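Local coordinates for protein D-3-phosphoglycerate dehydrogenase (Sulfolobus tokodaii, PDB 2EKL) that binds NAD and probably oxidises D-3-phosphoglycerate, the opening step of serine biosynthesis, as a member of the D-isomer specific 2-hydroxyacid dehydrogenase family, at residues Asp12-Glu16 and Ile17-Thr21; Val106-Thr109 and Ile110-Ile114; Glu220-Lys223 and Asp224-Ile228; Phe259-Pro263 and Pro264-Trp268; Gly285-Lys289 and Glu290-Arg294. All blocks are in the same frame, centred on the assembly; numbering follows the deposited sequence.

Contact 1 (Asp12-Glu16 and Ile17-Thr21)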
# COMPACT_ATOMS: atom_id res chain seq x y z
N ASP A 12 -9.35 -13.26 -30.11
CA ASP A 12 -9.22 -11.99 -29.39
C ASP A 12 -7.82 -11.42 -29.51
O ASP A 12 -6.86 -12.14 -29.79
CB ASP A 12 -9.55 -12.19 -27.91
CG ASP A 12 -10.98 -12.63 -27.68
OD1 ASP A 12 -11.90 -11.92 -28.12
OD2 ASP A 12 -11.18 -13.69 -27.06
N PRO A 13 -7.68 -10.10 -29.29
CA PRO A 13 -6.36 -9.46 -29.37
C PRO A 13 -5.48 -10.05 -28.27
O PRO A 13 -5.81 -9.93 -27.09
CB PRO A 13 -6.68 -7.99 -29.12
CG PRO A 13 -8.09 -7.84 -29.63
CD PRO A 13 -8.75 -9.10 -29.11
N ILE A 14 -4.38 -10.68 -28.64
CA ILE A 14 -3.50 -11.27 -27.63
C ILE A 14 -2.03 -10.91 -27.84
O ILE A 14 -1.66 -10.34 -28.87
CB ILE A 14 -3.60 -12.81 -27.61
CG1 ILE A 14 -3.19 -13.38 -28.97
CG2 ILE A 14 -5.02 -13.23 -27.26
CD1 ILE A 14 -3.03 -14.88 -28.97
N ASP A 15 -1.21 -11.24 -26.85
CA ASP A 15 0.22 -10.97 -26.90
C ASP A 15 0.81 -11.64 -28.13
O ASP A 15 0.56 -12.82 -28.38
CB ASP A 15 0.90 -11.50 -25.64
CG ASP A 15 2.31 -10.97 -25.47
OD1 ASP A 15 3.15 -11.18 -26.36
OD2 ASP A 15 2.57 -10.33 -24.43
N GLU A 16 1.59 -10.89 -28.89
CA GLU A 16 2.19 -11.41 -30.12
C GLU A 16 3.14 -12.58 -29.90
O GLU A 16 3.42 -13.33 -30.84
CB GLU A 16 2.92 -10.28 -30.85
CG GLU A 16 3.20 -10.57 -32.32
CD GLU A 16 1.93 -10.74 -33.13
OE1 GLU A 16 1.06 -9.84 -33.09
OE2 GLU A 16 1.79 -11.78 -33.81
N ILE A 17 3.63 -12.76 -28.68
CA ILE A 17 4.55 -13.85 -28.39
C ILE A 17 3.94 -15.21 -28.74
O ILE A 17 4.60 -16.06 -29.35
CB ILE A 17 4.97 -13.86 -26.90
CG1 ILE A 17 5.95 -15.01 -26.64
CG2 ILE A 17 3.75 -14.02 -26.01
CD1 ILE A 17 7.23 -14.94 -27.46
N LEU A 18 2.67 -15.41 -28.38
CA LEU A 18 1.98 -16.66 -28.64
C LEU A 18 1.78 -16.89 -30.14
O LEU A 18 2.03 -17.98 -30.64
CB LEU A 18 0.63 -16.68 -27.91
CG LEU A 18 -0.17 -17.99 -27.88
CD1 LEU A 18 -1.15 -17.95 -26.71
CD2 LEU A 18 -0.91 -18.21 -29.18
N ILE A 19 1.33 -15.85 -30.84
CA ILE A 19 1.11 -15.96 -32.27
C ILE A 19 2.42 -16.22 -33.00
O ILE A 19 2.49 -17.08 -33.88
CB ILE A 19 0.48 -14.66 -32.83
CG1 ILE A 19 -0.84 -14.38 -32.12
CG2 ILE A 19 0.25 -14.80 -34.33
CD1 ILE A 19 -1.51 -13.08 -32.56
N LYS A 20 3.46 -15.48 -32.63
CA LYS A 20 4.77 -15.63 -33.24
C LYS A 20 5.31 -17.04 -33.04
O LYS A 20 5.85 -17.65 -33.96
CB LYS A 20 5.75 -14.61 -32.64
CG LYS A 20 7.21 -14.84 -32.98
CD LYS A 20 8.08 -13.69 -32.48
CE LYS A 20 9.57 -14.03 -32.57
NZ LYS A 20 9.98 -14.36 -33.97
N THR A 21 5.14 -17.56 -31.83
CA THR A 21 5.62 -18.90 -31.50
C THR A 21 4.94 -19.97 -32.36
O THR A 21 5.60 -20.88 -32.86
CB THR A 21 5.39 -19.20 -30.00
OG1 THR A 21 6.15 -18.27 -29.22
CG2 THR A 21 5.84 -20.62 -29.66
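Asp15 is the N-cap of helix 16-24, which follows strand 7-10 of the five-stranded parallel sheet, and it caps the amide of Ile17. Asp15 OD1 accepts from Ile17 N at 2.8 Å in a nearly straight bond of 167°, through the anti lone pair, which points away from OD2. The carboxylate is turned back toward the helix because CG lies anti to the backbone N of Asp15 (chi1 -166°). Behind the cap the main chain takes over: Lys20 N donates to Glu16 O at 2.8 Å, whereas the bond from Leu18 N to Asp15 O is weak. On the buried flank Ile14 reaches forward with its CD1, which rests 3.9 Å from Ile19 CG1 and 4.0 Å from Leu18 CD2. Glu16 folds over Ile19 from another direction, its chain bent at chi2 (63°), with OE2 3.3 Å from Ile19 CB. Outside the segments, Val51 of strand 49-52 packs on Ile14 and Leu18, and Asp15 and Ile17 touch Ala296 of helix 289-309. A carboxylate at this helix start satisfies an amide that has no earlier turn to bond to, and its negative charge probably interacts favourably with the helix dipole.

Contact 2 (Val106-Thr109 and Ile110-Ile114)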
# COMPACT_ATOMS: atom_id res chain seq x y z
N VAL A 106 -1.12 -10.08 -4.74
CA VAL A 106 -0.68 -9.98 -3.35
C VAL A 106 -0.31 -8.53 -3.02
O VAL A 106 -0.71 -7.99 -1.98
CB VAL A 106 0.58 -10.85 -3.09
CG1 VAL A 106 1.20 -10.50 -1.75
CG2 VAL A 106 0.20 -12.34 -3.12
N GLU A 107 0.45 -7.92 -3.91
CA GLU A 107 0.89 -6.55 -3.70
C GLU A 107 -0.28 -5.57 -3.68
O GLU A 107 -0.32 -4.68 -2.83
CB GLU A 107 1.92 -6.17 -4.78
CG GLU A 107 3.27 -6.85 -4.53
CD GLU A 107 4.10 -7.04 -5.79
OE1 GLU A 107 3.91 -6.28 -6.76
OE2 GLU A 107 4.95 -7.95 -5.80
N LEU A 108 -1.23 -5.74 -4.59
CA LEU A 108 -2.38 -4.84 -4.61
C LEU A 108 -3.17 -5.01 -3.32
O LEU A 108 -3.72 -4.04 -2.80
CB LEU A 108 -3.29 -5.13 -5.80
CG LEU A 108 -4.48 -4.17 -5.95
CD1 LEU A 108 -3.97 -2.76 -6.23
CD2 LEU A 108 -5.39 -4.64 -7.07
N THR A 109 -3.23 -6.23 -2.79
CA THR A 109 -3.96 -6.50 -1.55
C THR A 109 -3.37 -5.68 -0.41
O THR A 109 -4.10 -5.01 0.33
CB THR A 109 -3.91 -7.99 -1.17
OG1 THR A 109 -4.50 -8.78 -2.21
CG2 THR A 109 -4.68 -8.24 0.14
N ILE A 110 -2.05 -5.74 -0.26
CA ILE A 110 -1.36 -4.99 0.79
C ILE A 110 -1.57 -3.49 0.57
O ILE A 110 -1.77 -2.73 1.52
CB ILE A 110 0.16 -5.30 0.80
CG1 ILE A 110 0.39 -6.77 1.14
CG2 ILE A 110 0.89 -4.38 1.79
CD1 ILE A 110 -0.15 -7.20 2.50
N GLY A 111 -1.51 -3.07 -0.69
CA GLY A 111 -1.70 -1.67 -1.00
C GLY A 111 -3.09 -1.20 -0.61
O GLY A 111 -3.26 -0.12 -0.04
N LEU A 112 -4.11 -2.00 -0.92
CA LEU A 112 -5.49 -1.66 -0.58
C LEU A 112 -5.69 -1.62 0.93
O LEU A 112 -6.36 -0.71 1.45
CB LEU A 112 -6.46 -2.68 -1.21
CG LEU A 112 -6.71 -2.54 -2.71
CD1 LEU A 112 -7.52 -3.72 -3.24
CD2 LEU A 112 -7.46 -1.23 -2.96
N MET A 113 -5.10 -2.57 1.64
CA MET A 113 -5.23 -2.61 3.09
C MET A 113 -4.70 -1.32 3.72
O MET A 113 -5.34 -0.72 4.58
CB MET A 113 -4.46 -3.81 3.66
CG MET A 113 -4.44 -3.87 5.18
SD MET A 113 -3.56 -5.32 5.82
CE MET A 113 -1.87 -4.90 5.42
N ILE A 114 -3.52 -0.89 3.28
CA ILE A 114 -2.92 0.32 3.83
C ILE A 114 -3.69 1.56 3.38
O ILE A 114 -3.90 2.48 4.17
CB ILE A 114 -1.44 0.44 3.40
CG1 ILE A 114 -0.65 -0.74 3.97
CG2 ILE A 114 -0.85 1.75 3.92
CD1 ILE A 114 0.76 -0.88 3.41
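Leu108 and Leu112, one turn apart on helix 102-118, meet where Leu112 CD1 comes within 4.1 Å of Leu108 CG. Leu112 also leans on the backbone below it, its CG 3.3 Å from Leu108 O, the same carbonyl that receives Leu112 N at 2.8 Å. Ile110 repeats the theme one face round: CG1, set beside its own backbone N by a chi1 of -64°, lies 3.5 Å from Val106 O. These side chains ride on an unbroken run of i to i+4 bonds, among them Gly111 N to Glu107 O and Met113 N to Thr109 O, both 2.9 Å. Farther out, the helix backs the cofactor site: Leu108 packs on Asp257, and Thr109 OG1 is held between Ala105 O and Thr231 OG1, Asp257 and Thr231 both being NAD-binding residues. The carboxylate of Glu107 faces the second subunit, OE1 taking the amide of its Leu140 and OE2 that of its Ala141, while Ile110 packs on Ile114 of that subunit and Leu112 on its Met120. Within an otherwise largely apolar interface, each oxygen of this buried acid thus has a backbone N-H from the partner chain, which would be expected to stabilise its negative charge.

Contact 3 (Glu220-Lys223 and Asp224-Ile228)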
# COMPACT_ATOMS: atom_id res chain seq x y z
N GLU A 220 -21.85 -9.96 11.88
CA GLU A 220 -22.20 -9.76 13.28
C GLU A 220 -21.07 -10.20 14.20
O GLU A 220 -20.83 -9.59 15.25
CB GLU A 220 -23.49 -10.52 13.61
CG GLU A 220 -24.13 -10.14 14.93
CD GLU A 220 -24.45 -8.66 15.03
OE1 GLU A 220 -24.99 -8.09 14.05
OE2 GLU A 220 -24.17 -8.05 16.08
N LEU A 221 -20.37 -11.26 13.81
CA LEU A 221 -19.26 -11.79 14.61
C LEU A 221 -18.02 -10.89 14.59
O LEU A 221 -17.20 -10.95 15.50
CB LEU A 221 -18.86 -13.18 14.10
CG LEU A 221 -19.70 -14.38 14.52
CD1 LEU A 221 -19.40 -15.57 13.61
CD2 LEU A 221 -19.40 -14.73 15.98
N MET A 222 -17.90 -10.08 13.55
CA MET A 222 -16.73 -9.21 13.41
C MET A 222 -16.50 -8.21 14.53
O MET A 222 -17.42 -7.84 15.27
CB MET A 222 -16.81 -8.46 12.08
CG MET A 222 -16.66 -9.34 10.86
SD MET A 222 -16.86 -8.37 9.37
CE MET A 222 -17.09 -9.65 8.15
N LYS A 223 -15.25 -7.78 14.64
CA LYS A 223 -14.88 -6.79 15.65
C LYS A 223 -15.34 -5.43 15.15
O LYS A 223 -15.52 -5.23 13.95
CB LYS A 223 -13.36 -6.75 15.85
CG LYS A 223 -12.74 -8.00 16.44
CD LYS A 223 -11.26 -7.79 16.76
CE LYS A 223 -11.08 -6.70 17.82
NZ LYS A 223 -9.65 -6.50 18.22
N ASP A 224 -15.52 -4.49 16.07
CA ASP A 224 -15.91 -3.14 15.70
C ASP A 224 -14.72 -2.49 15.00
O ASP A 224 -13.56 -2.76 15.36
CB ASP A 224 -16.29 -2.33 16.94
CG ASP A 224 -17.55 -2.84 17.61
OD1 ASP A 224 -18.55 -3.08 16.90
OD2 ASP A 224 -17.55 -3.00 18.85
N ASN A 225 -14.99 -1.65 14.02
CA ASN A 225 -13.96 -0.94 13.26
C ASN A 225 -13.08 -1.85 12.41
O ASN A 225 -11.94 -1.50 12.10
CB ASN A 225 -13.07 -0.13 14.21
CG ASN A 225 -13.79 1.06 14.78
OD1 ASN A 225 -14.00 1.16 15.99
ND2 ASN A 225 -14.19 1.98 13.90
N VAL A 226 -13.62 -3.00 12.02
CA VAL A 226 -12.87 -3.94 11.20
C VAL A 226 -12.63 -3.35 9.81
O VAL A 226 -13.43 -2.55 9.32
CB VAL A 226 -13.65 -5.28 11.06
CG1 VAL A 226 -14.97 -5.04 10.32
CG2 VAL A 226 -12.81 -6.31 10.32
N ILE A 227 -11.50 -3.72 9.21
CA ILE A 227 -11.16 -3.29 7.86
C ILE A 227 -11.24 -4.57 7.04
O ILE A 227 -10.63 -5.58 7.39
CB ILE A 227 -9.72 -2.73 7.78
CG1 ILE A 227 -9.63 -1.39 8.51
CG2 ILE A 227 -9.32 -2.54 6.31
CD1 ILE A 227 -8.23 -0.84 8.60
N ILE A 228 -12.00 -4.53 5.96
CA ILE A 228 -12.16 -5.70 5.10
C ILE A 228 -11.56 -5.44 3.73
O ILE A 228 -11.89 -4.45 3.08
CB ILE A 228 -13.65 -6.07 4.93
CG1 ILE A 228 -14.30 -6.25 6.31
CG2 ILE A 228 -13.79 -7.34 4.11
CD1 ILE A 228 -15.82 -6.47 6.26
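The carbonyl O of Lys223 opens a type II beta turn that runs to Val226, and Val226 CB packs 3.4 Å from that oxygen as the chain doubles back. CG1 of Val226 follows at 3.7 Å from Lys223 O. At the third position of the turn Asn225 adopts a left-handed backbone conformation, and beyond it the chain enters strand 226-230. Across this bend the contact is carried by sulfur and methyl groups. Met222, the first residue to leave the helical conformation after helix 216-221, extends its side chain beyond CG and lays SD against Val226 CG1 (3.9 Å) and Ile228 CD1 (3.8 Å). Its terminal CE stays beside the same Ile228 methyl, 3.9 Å from CD1, where the two side chains cross at about a right angle; Val226 meets the thioether with the branch that stands between its own N and carbonyl carbon (chi1 64°). Ile200 of strand 199-202 packs on both Met222 and Val226, and Ile214 also touches Met222. The polar end of Lys223 turns elsewhere, to a salt bridge with Asp198, just before that neighbouring strand. Helix, tight turn and returning strand form the second half of a beta-alpha-beta crossover, strand 199-202, helix 216-221 and strand 226-230, in the Rossmann-type NAD-binding domain, and Met222 packs the end of the helix against the sheet.

Contact 4 (Phe259-Pro263 and Pro264-Trp268)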
# COMPACT_ATOMS: atom_id res chain seq x y z
N PHE A 259 -15.86 -5.73 -7.88
CA PHE A 259 -17.21 -5.27 -7.57
C PHE A 259 -18.21 -6.21 -8.23
O PHE A 259 -17.93 -6.80 -9.28
CB PHE A 259 -17.41 -3.84 -8.08
CG PHE A 259 -17.91 -2.89 -7.02
CD1 PHE A 259 -17.12 -2.58 -5.92
CD2 PHE A 259 -19.17 -2.30 -7.13
CE1 PHE A 259 -17.57 -1.71 -4.93
CE2 PHE A 259 -19.63 -1.42 -6.15
CZ PHE A 259 -18.83 -1.12 -5.05
N TRP A 260 -19.37 -6.36 -7.60
CA TRP A 260 -20.41 -7.24 -8.11
C TRP A 260 -20.69 -6.94 -9.58
O TRP A 260 -20.88 -7.85 -10.38
CB TRP A 260 -21.66 -7.08 -7.24
CG TRP A 260 -21.35 -7.43 -5.81
CD1 TRP A 260 -21.46 -8.67 -5.22
CD2 TRP A 260 -20.79 -6.57 -4.81
NE1 TRP A 260 -20.99 -8.62 -3.93
CE2 TRP A 260 -20.57 -7.35 -3.65
CE3 TRP A 260 -20.44 -5.21 -4.79
CZ2 TRP A 260 -20.01 -6.81 -2.49
CZ3 TRP A 260 -19.89 -4.68 -3.63
CH2 TRP A 260 -19.68 -5.48 -2.49
N ASN A 261 -20.68 -5.65 -9.90
CA ASN A 261 -20.88 -5.18 -11.27
C ASN A 261 -19.86 -4.07 -11.48
O ASN A 261 -19.80 -3.12 -10.70
CB ASN A 261 -22.30 -4.63 -11.47
CG ASN A 261 -23.31 -5.73 -11.72
OD1 ASN A 261 -23.26 -6.43 -12.73
ND2 ASN A 261 -24.25 -5.89 -10.78
N GLU A 262 -19.05 -4.19 -12.53
CA GLU A 262 -18.02 -3.21 -12.83
C GLU A 262 -18.24 -2.58 -14.21
O GLU A 262 -17.95 -3.19 -15.23
CB GLU A 262 -16.64 -3.89 -12.79
CG GLU A 262 -16.41 -4.72 -11.52
CD GLU A 262 -15.16 -5.60 -11.58
OE1 GLU A 262 -14.59 -5.77 -12.68
OE2 GLU A 262 -14.76 -6.13 -10.53
N PRO A 263 -18.77 -1.34 -14.25
CA PRO A 263 -19.18 -0.47 -13.14
C PRO A 263 -20.50 -0.94 -12.52
O PRO A 263 -21.21 -1.75 -13.11
CB PRO A 263 -19.35 0.90 -13.81
CG PRO A 263 -18.64 0.77 -15.13
CD PRO A 263 -18.94 -0.64 -15.53
N PRO A 264 -20.83 -0.42 -11.33
CA PRO A 264 -22.06 -0.77 -10.61
C PRO A 264 -23.31 -0.32 -11.36
O PRO A 264 -23.29 0.69 -12.06
CB PRO A 264 -21.92 -0.03 -9.28
CG PRO A 264 -20.44 0.09 -9.11
CD PRO A 264 -19.98 0.44 -10.50
N LYS A 265 -24.40 -1.08 -11.21
CA LYS A 265 -25.65 -0.75 -11.88
C LYS A 265 -26.82 -0.67 -10.91
O LYS A 265 -27.71 0.16 -11.08
CB LYS A 265 -25.94 -1.79 -12.97
CG LYS A 265 -24.89 -1.84 -14.07
CD LYS A 265 -25.24 -2.86 -15.15
CE LYS A 265 -25.23 -4.28 -14.61
NZ LYS A 265 -25.53 -5.27 -15.68
N GLU A 266 -26.81 -1.52 -9.89
CA GLU A 266 -27.88 -1.56 -8.90
C GLU A 266 -27.77 -0.42 -7.89
O GLU A 266 -26.66 0.03 -7.57
CB GLU A 266 -27.87 -2.91 -8.18
CG GLU A 266 -27.89 -4.11 -9.13
CD GLU A 266 -28.09 -5.43 -8.40
OE1 GLU A 266 -29.09 -5.55 -7.67
OE2 GLU A 266 -27.25 -6.34 -8.58
N GLU A 267 -28.91 0.03 -7.38
CA GLU A 267 -28.95 1.13 -6.42
C GLU A 267 -28.06 0.93 -5.19
O GLU A 267 -27.36 1.86 -4.78
CB GLU A 267 -30.39 1.37 -5.94
CG GLU A 267 -30.53 2.59 -5.03
CD GLU A 267 -31.94 2.77 -4.49
OE1 GLU A 267 -32.90 2.78 -5.30
OE2 GLU A 267 -32.10 2.91 -3.26
N TRP A 268 -28.10 -0.25 -4.60
CA TRP A 268 -27.29 -0.51 -3.42
C TRP A 268 -25.80 -0.53 -3.75
O TRP A 268 -24.98 -0.12 -2.93
CB TRP A 268 -27.70 -1.84 -2.77
CG TRP A 268 -27.52 -3.01 -3.65
CD1 TRP A 268 -28.40 -3.48 -4.58
CD2 TRP A 268 -26.35 -3.83 -3.74
NE1 TRP A 268 -27.85 -4.55 -5.24
CE2 TRP A 268 -26.59 -4.79 -4.75
CE3 TRP A 268 -25.12 -3.85 -3.07
CZ2 TRP A 268 -25.65 -5.76 -5.10
CZ3 TRP A 268 -24.18 -4.82 -3.42
CH2 TRP A 268 -24.45 -5.76 -4.43
O HOH W 1 -26.44 -7.57 -11.24
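The peptide bond before Pro263 is cis, and the backbone swings from there through Pro264 to Glu266, the N-cap residue of helix 267-274 in the NAD-binding domain. Around this loop Trp260 and Trp268 form a T-shaped pair. The edge of Trp268 points at a face of Trp260, CH2 standing 3.8 Å from Trp260 CD2, and the planes of the Trp260 five-membered ring and the Trp268 six-membered ring meet at 64°. Trp268 NE1 donates to Glu266 OE1 at 2.9 Å; OE1 lies near the plane of the indole, while NE1 meets it from above the carboxylate plane. This bond helps to fix the rotation of the indole, while Trp260 NE1 is held by Val237 O. Pro264 CG presses on Phe259 at 3.4 Å from CD2, and both residues also pack on Phe132 of the second subunit. Glu262 bends back inside its own segment, its OE2 receiving Phe259 N at 2.9 Å, while OE1 is hydrogen-bonded to His283 ND1. Lys265 lays its CE against Asn261 OD1, at 3.5 Å. The amide nitrogen of Asn261, which also bonds Glu269, reaches Glu266 through a single water: Asn261 ND2 donates to it at 2.8 Å, and the water in turn donates to Glu266 OE2 at 3.0 Å.

Contact 5 (Gly285-Lys289 and Glu290-Arg294). With NAD (nicotinamide-adenine-dinucleotide), chain B.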
# COMPACT_ATOMS: atom_id res chain seq x y z
N GLY A 285 -5.79 -6.18 -10.26
CA GLY A 285 -4.96 -7.14 -9.55
C GLY A 285 -3.91 -7.88 -10.37
O GLY A 285 -2.82 -8.16 -9.87
N ALA A 286 -4.23 -8.20 -11.62
CA ALA A 286 -3.30 -8.90 -12.49
C ALA A 286 -2.72 -7.95 -13.53
O ALA A 286 -2.01 -8.36 -14.44
CB ALA A 286 -4.01 -10.06 -13.20
N GLN A 287 -3.02 -6.66 -13.39
CA GLN A 287 -2.55 -5.68 -14.35
C GLN A 287 -1.18 -5.06 -14.14
O GLN A 287 -1.06 -3.88 -13.79
CB GLN A 287 -3.59 -4.56 -14.49
CG GLN A 287 -4.91 -5.03 -15.10
CD GLN A 287 -4.74 -5.52 -16.53
OE1 GLN A 287 -4.24 -4.80 -17.38
NE2 GLN A 287 -5.18 -6.75 -16.78
N THR A 288 -0.13 -5.85 -14.34
CA THR A 288 1.24 -5.36 -14.26
C THR A 288 1.92 -5.88 -15.52
O THR A 288 1.50 -6.89 -16.09
CB THR A 288 2.01 -5.86 -13.03
OG1 THR A 288 2.09 -7.30 -13.05
CG2 THR A 288 1.33 -5.40 -11.75
N LYS A 289 2.97 -5.20 -15.96
CA LYS A 289 3.71 -5.62 -17.14
C LYS A 289 4.23 -7.04 -16.94
O LYS A 289 4.11 -7.89 -17.84
CB LYS A 289 4.87 -4.66 -17.38
CG LYS A 289 5.83 -5.07 -18.49
CD LYS A 289 6.91 -4.03 -18.71
CE LYS A 289 7.71 -3.74 -17.44
NZ LYS A 289 8.48 -4.92 -16.95
N GLU A 290 4.78 -7.30 -15.76
CA GLU A 290 5.33 -8.61 -15.45
C GLU A 290 4.29 -9.73 -15.42
O GLU A 290 4.52 -10.80 -16.01
CB GLU A 290 6.07 -8.56 -14.10
CG GLU A 290 7.32 -7.68 -14.07
CD GLU A 290 7.02 -6.19 -13.98
OE1 GLU A 290 5.85 -5.81 -13.78
OE2 GLU A 290 7.98 -5.39 -14.09
N ALA A 291 3.17 -9.51 -14.75
CA ALA A 291 2.12 -10.52 -14.68
C ALA A 291 1.52 -10.82 -16.05
O ALA A 291 1.30 -11.98 -16.40
CB ALA A 291 1.02 -10.09 -13.71
N GLN A 292 1.26 -9.77 -16.82
CA GLN A 292 0.69 -9.93 -18.14
C GLN A 292 1.64 -10.68 -19.07
O GLN A 292 1.19 -11.44 -19.93
CB GLN A 292 0.32 -8.57 -18.73
CG GLN A 292 -0.93 -7.94 -18.12
CD GLN A 292 -2.12 -8.88 -18.13
OE1 GLN A 292 -2.47 -9.48 -17.10
NE2 GLN A 292 -2.75 -9.04 -19.29
N LYS A 293 2.94 -10.47 -18.90
CA LYS A 293 3.92 -11.17 -19.73
C LYS A 293 3.92 -12.65 -19.33
O LYS A 293 4.02 -13.53 -20.18
CB LYS A 293 5.33 -10.60 -19.54
CG LYS A 293 6.40 -11.36 -20.31
CD LYS A 293 7.80 -10.85 -19.99
CE LYS A 293 8.86 -11.69 -20.70
NZ LYS A 293 10.24 -11.29 -20.31
N ARG A 294 3.80 -12.92 -18.03
CA ARG A 294 3.78 -14.31 -17.58
C ARG A 294 2.53 -15.02 -18.09
O ARG A 294 2.58 -16.21 -18.42
CB ARG A 294 3.85 -14.39 -16.05
CG ARG A 294 5.22 -14.06 -15.48
CD ARG A 294 5.37 -14.65 -14.09
NE ARG A 294 4.39 -14.08 -13.17
CZ ARG A 294 4.53 -12.90 -12.57
NH1 ARG A 294 5.62 -12.17 -12.78
NH2 ARG A 294 3.57 -12.46 -11.77
PA NAD B . -6.00 -20.59 -4.76
O1A NAD B . -4.55 -20.80 -4.67
O2A NAD B . -6.80 -21.68 -5.47
O5B NAD B . -6.54 -20.37 -3.27
C5B NAD B . -7.92 -20.19 -3.04
C4B NAD B . -8.15 -20.76 -1.51
O4B NAD B . -9.40 -20.30 -0.97
C3B NAD B . -8.00 -22.31 -1.48
O3B NAD B . -7.05 -22.74 -0.51
C2B NAD B . -9.45 -22.77 -1.26
O2B NAD B . -9.66 -24.03 -0.67
C1B NAD B . -9.93 -21.59 -0.51
N9A NAD B . -11.42 -21.52 -0.38
C8A NAD B . -12.43 -21.76 -1.31
N7A NAD B . -13.64 -21.57 -0.73
C5A NAD B . -13.43 -21.21 0.56
C6A NAD B . -14.28 -20.86 1.68
N6A NAD B . -15.60 -20.87 1.56
N1A NAD B . -13.70 -20.51 2.94
C2A NAD B . -12.28 -20.48 3.13
N3A NAD B . -11.45 -20.82 2.04
C4A NAD B . -12.02 -21.17 0.79
O3 NAD B . -6.31 -19.23 -5.57
PN NAD B . -5.45 -17.86 -5.65
O1N NAD B . -4.76 -17.62 -4.37
O2N NAD B . -4.58 -18.04 -6.84
O5D NAD B . -6.64 -16.88 -5.98
C5D NAD B . -7.48 -16.42 -4.94
C4D NAD B . -8.58 -15.52 -5.46
O4D NAD B . -8.06 -14.34 -6.03
C3D NAD B . -9.50 -16.13 -6.56
O3D NAD B . -10.87 -15.79 -6.33
C2D NAD B . -8.93 -15.58 -7.82
O2D NAD B . -9.80 -15.74 -8.93
C1D NAD B . -8.63 -14.19 -7.32
N1N NAD B . -7.69 -13.35 -8.12
C2N NAD B . -8.06 -11.99 -8.37
C3N NAD B . -7.17 -11.17 -9.13
C7N NAD B . -7.54 -9.76 -9.39
O7N NAD B . -7.18 -9.24 -10.57
N7N NAD B . -8.20 -8.99 -8.53
C4N NAD B . -5.91 -11.77 -9.62
C5N NAD B . -5.55 -13.15 -9.36
C6N NAD B . -6.46 -13.94 -8.60
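The nicotinamide end of the NAD pocket and the N-cap of helix 289-309 share one short piece of chain, in which Thr288 caps the helix through Ala291 N while Gly285 and Ala286 border the cofactor. Thr288 OG1 accepts from Ala291 N at 3.0 Å, with an N-H...O angle of 155°. The hydroxyl can do so because it stands between the threonine's own N and carbonyl carbon (chi1 60°), facing the first turn; it is also bonded to Ser104 OG, so the cap is itself tied to the start of helix 102-118. Main-chain bonds continue the turn, Gln292 N to Thr288 O and Lys293 N to Lys289 O, each 3.0 Å. Farther toward the loop, the methyl of Ala291 sits 3.6 Å from Ala286 O, linking the helix to the pocket residue.

On the outer side Lys289 curls at its third and fourth torsions, bringing its amine to the carboxylate of Glu290 in a salt bridge, NZ lying 2.9 Å from Glu290 OE2 and above the carboxylate plane. The second subunit adds two more partners to that acid: its Lys143 pairs with OE2 and the amide of its Glu139 bonds OE1. Several donors thus grip one carboxylate at the dimer interface, which probably keeps it ionised.

Gly285 N is held by Asp257 OD2, an acid that also bonds NAD. Against the carboxamide the backbone lies close, with Gly285 CA 3.2 Å and Ala286 N 3.3 Å from NAD O7N.

From the N terminus the five contacts follow in series; none nests in or crosses another, and each joins two adjoining pieces of chain. Contact 1 closes the loop from strand 7-10 into helix 16-24, in the part of the fold built on the five-stranded sheet. Contact 2 lies within helix 102-118. Contacts 3 and 4 close a turn and a loop of the seven-stranded domain, one leading into a strand and the other into a helix. Contact 5 begins helix 289-309, which runs back to helix 16-24. Contacts 2 and 5 touch, Leu108 CD2 lying 3.6 Å from Gly285 CA, whereas contacts 1 and 3 have centres about 45 Å apart. Contacts 2, 4 and 5 also meet the second subunit.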